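Local coordinates for protein putative isocitrate dehydrogenase, NAD-dependent (Methylococcus capsulatus, PDB 6LKY) that probably oxidises isocitrate with NAD as cofactor, as an NAD-dependent isocitrate dehydrogenase that is likely to need magnesium, at residues N61-K66 / A285-H290. The protein carries 1 engineered substitution. Sequence-based numbering, arbitrary orientation.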
loop_
_atom_site.group_PDB
_atom_site.type_symbol
_atom_site.label_atom_id
_atom_site.label_comp_id
_atom_site.label_asym_id
_atom_site.label_seq_id
_atom_site.Cartn_x
_atom_site.Cartn_y
_atom_site.Cartn_z
ATOM N N ASN A 61 -24.776 -19.474 -15.977
ATOM C CA ASN A 61 -23.694 -20.455 -15.927
ATOM C C ASN A 61 -23.051 -20.592 -14.552
ATOM O O ASN A 61 -22.532 -21.668 -14.237
ATOM C CB ASN A 61 -22.622 -20.107 -16.958
ATOM C CG ASN A 61 -23.154 -20.129 -18.377
ATOM O OD1 ASN A 61 -24.174 -20.765 -18.656
ATOM N ND2 ASN A 61 -22.459 -19.444 -19.283
ATOM N N ARG A 62 -22.998 -19.512 -13.767
ATOM C CA ARG A 62 -22.449 -19.436 -12.410
ATOM C C ARG A 62 -20.922 -19.409 -12.413
ATOM O O ARG A 62 -20.333 -19.278 -11.337
ATOM C CB ARG A 62 -22.899 -20.584 -11.483
ATOM C CG ARG A 62 -24.411 -20.770 -11.311
ATOM C CD ARG A 62 -25.217 -19.462 -11.320
ATOM N NE ARG A 62 -25.114 -18.655 -10.096
ATOM C CZ ARG A 62 -25.868 -17.584 -9.840
ATOM N NH1 ARG A 62 -26.797 -17.200 -10.705
ATOM N NH2 ARG A 62 -25.715 -16.903 -8.713
ATOM N N ILE A 63 -20.263 -19.548 -13.564
ATOM C CA ILE A 63 -18.807 -19.523 -13.659
ATOM C C ILE A 63 -18.412 -18.591 -14.797
ATOM O O ILE A 63 -19.005 -18.629 -15.882
ATOM C CB ILE A 63 -18.209 -20.929 -13.886
ATOM C CG1 ILE A 63 -18.766 -21.928 -12.870
ATOM C CG2 ILE A 63 -16.693 -20.888 -13.801
ATOM C CD1 ILE A 63 -18.281 -21.680 -11.449
ATOM N N CYS A 64 -17.398 -17.762 -14.553
ATOM C CA CYS A 64 -16.974 -16.763 -15.519
ATOM C C CYS A 64 -15.457 -16.670 -15.526
ATOM O O CYS A 64 -14.811 -16.720 -14.477
ATOM C CB CYS A 64 -17.608 -15.393 -15.219
ATOM S SG CYS A 64 -17.170 -14.089 -16.387
ATOM N N PHE A 65 -14.901 -16.579 -16.727
ATOM C CA PHE A 65 -13.477 -16.403 -16.982
ATOM C C PHE A 65 -13.334 -15.040 -17.651
ATOM O O PHE A 65 -13.844 -14.839 -18.759
ATOM C CB PHE A 65 -12.974 -17.534 -17.874
ATOM C CG PHE A 65 -11.495 -17.718 -17.864
ATOM C CD1 PHE A 65 -10.789 -17.753 -16.673
ATOM C CD2 PHE A 65 -10.809 -17.899 -19.055
ATOM C CE1 PHE A 65 -9.414 -17.945 -16.682
ATOM C CE2 PHE A 65 -9.437 -18.080 -19.065
ATOM C CZ PHE A 65 -8.740 -18.107 -17.886
ATOM N N LYS A 66 -12.669 -14.096 -16.980
ATOM C CA LYS A 66 -12.765 -12.684 -17.346
ATOM C C LYS A 66 -11.380 -12.081 -17.535
ATOM O O LYS A 66 -10.566 -12.078 -16.608
ATOM C CB LYS A 66 -13.547 -11.892 -16.288
ATOM C CG LYS A 66 -13.829 -10.446 -16.699
ATOM C CD LYS A 66 -14.146 -9.536 -15.496
ATOM C CE LYS A 66 -13.032 -9.536 -14.463
ATOM N NZ LYS A 66 -11.778 -8.835 -14.888
ATOM N N ALA A 285 -6.203 -22.120 -14.003
ATOM C CA ALA A 285 -5.960 -23.202 -13.045
ATOM C C ALA A 285 -6.902 -23.100 -11.848
ATOM O O ALA A 285 -7.522 -24.094 -11.439
ATOM C CB ALA A 285 -4.499 -23.198 -12.582
ATOM N N MET A 286 -7.019 -21.897 -11.268
ATOM C CA MET A 286 -7.895 -21.719 -10.108
ATOM C C MET A 286 -9.335 -22.050 -10.470
ATOM O O MET A 286 -10.056 -22.686 -9.686
ATOM C CB MET A 286 -7.811 -20.281 -9.585
ATOM C CG MET A 286 -6.469 -19.851 -9.021
ATOM S SD MET A 286 -6.566 -18.213 -8.237
ATOM C CE MET A 286 -7.401 -18.646 -6.711
ATOM N N MET A 287 -9.765 -21.630 -11.665
ATOM C CA MET A 287 -11.109 -21.940 -12.130
ATOM C C MET A 287 -11.305 -23.450 -12.262
ATOM O O MET A 287 -12.320 -23.998 -11.812
ATOM C CB MET A 287 -11.364 -21.245 -13.468
ATOM C CG MET A 287 -12.776 -21.423 -14.008
ATOM S SD MET A 287 -13.117 -20.406 -15.463
ATOM C CE MET A 287 -11.983 -21.118 -16.663
ATOM N N LEU A 288 -10.334 -24.144 -12.868
ATOM C CA LEU A 288 -10.460 -25.592 -13.037
ATOM C C LEU A 288 -10.582 -26.287 -11.691
ATOM O O LEU A 288 -11.445 -27.153 -11.508
ATOM C CB LEU A 288 -9.271 -26.163 -13.822
ATOM C CG LEU A 288 -9.192 -25.802 -15.312
ATOM C CD1 LEU A 288 -8.277 -26.747 -16.080
ATOM C CD2 LEU A 288 -10.570 -25.760 -15.936
ATOM N N GLU A 289 -9.756 -25.884 -10.723
ATOM C CA GLU A 289 -9.860 -26.456 -9.385
ATOM C C GLU A 289 -11.243 -26.224 -8.793
ATOM O O GLU A 289 -11.856 -27.144 -8.240
ATOM C CB GLU A 289 -8.793 -25.865 -8.472
ATOM C CG GLU A 289 -8.913 -26.338 -7.037
ATOM C CD GLU A 289 -8.375 -25.323 -6.051
ATOM O OE1 GLU A 289 -9.188 -24.737 -5.303
ATOM O OE2 GLU A 289 -7.142 -25.100 -6.034
ATOM N N HIS A 290 -11.755 -24.994 -8.903
ATOM C CA HIS A 290 -13.068 -24.689 -8.336
ATOM C C HIS A 290 -14.176 -25.583 -8.906
ATOM O O HIS A 290 -15.089 -25.980 -8.176
ATOM C CB HIS A 290 -13.412 -23.220 -8.555
ATOM C CG HIS A 290 -14.690 -22.805 -7.900
ATOM N ND1 HIS A 290 -14.783 -22.545 -6.547
ATOM C CD2 HIS A 290 -15.933 -22.618 -8.407
ATOM C CE1 HIS A 290 -16.028 -22.208 -6.254
ATOM N NE2 HIS A 290 -16.747 -22.246 -7.363
#
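M287 reaches from helix 278-290 to the ring of F65 on strand 63-66. Its methyl CE lies over one ring face in a CH-pi contact, 3.9 Å from the ring centroid and shifted toward the rim. CE is 3.6 Å from F65 CD1. The sulfur SD comes in obliquely, 3.7 Å from F65 CD1, as a Met-aromatic contact. The M287 chain runs out extended, with CG anti to the backbone N (chi1 -176°), then bends at chi3 (65°), which turns CE onto the ring. F65 and M287 are both buried, and this is the tight part. Beside it I63 CG2 packs more loosely, 4.0 Å from M287 CG. The helix packs on the mixed sheet of the isocitrate/isopropylmalate dehydrogenase fold, nearly antiparallel to the strand. Strands 2-7 and 257-261 flank strand 63-66. An alanine in place of F65 would probably leave the M287 methyl without its aromatic face and open a gap where the ring had packed. K66, next in the strand, touches NAD and forms a salt bridge with E260. Toward the helix end the contact thins. There I63 CD1 meets the ring of H290, an exposed residue, at its edge, near the ring plane, 4.0 Å from H290 CD2. This ring also meets F259.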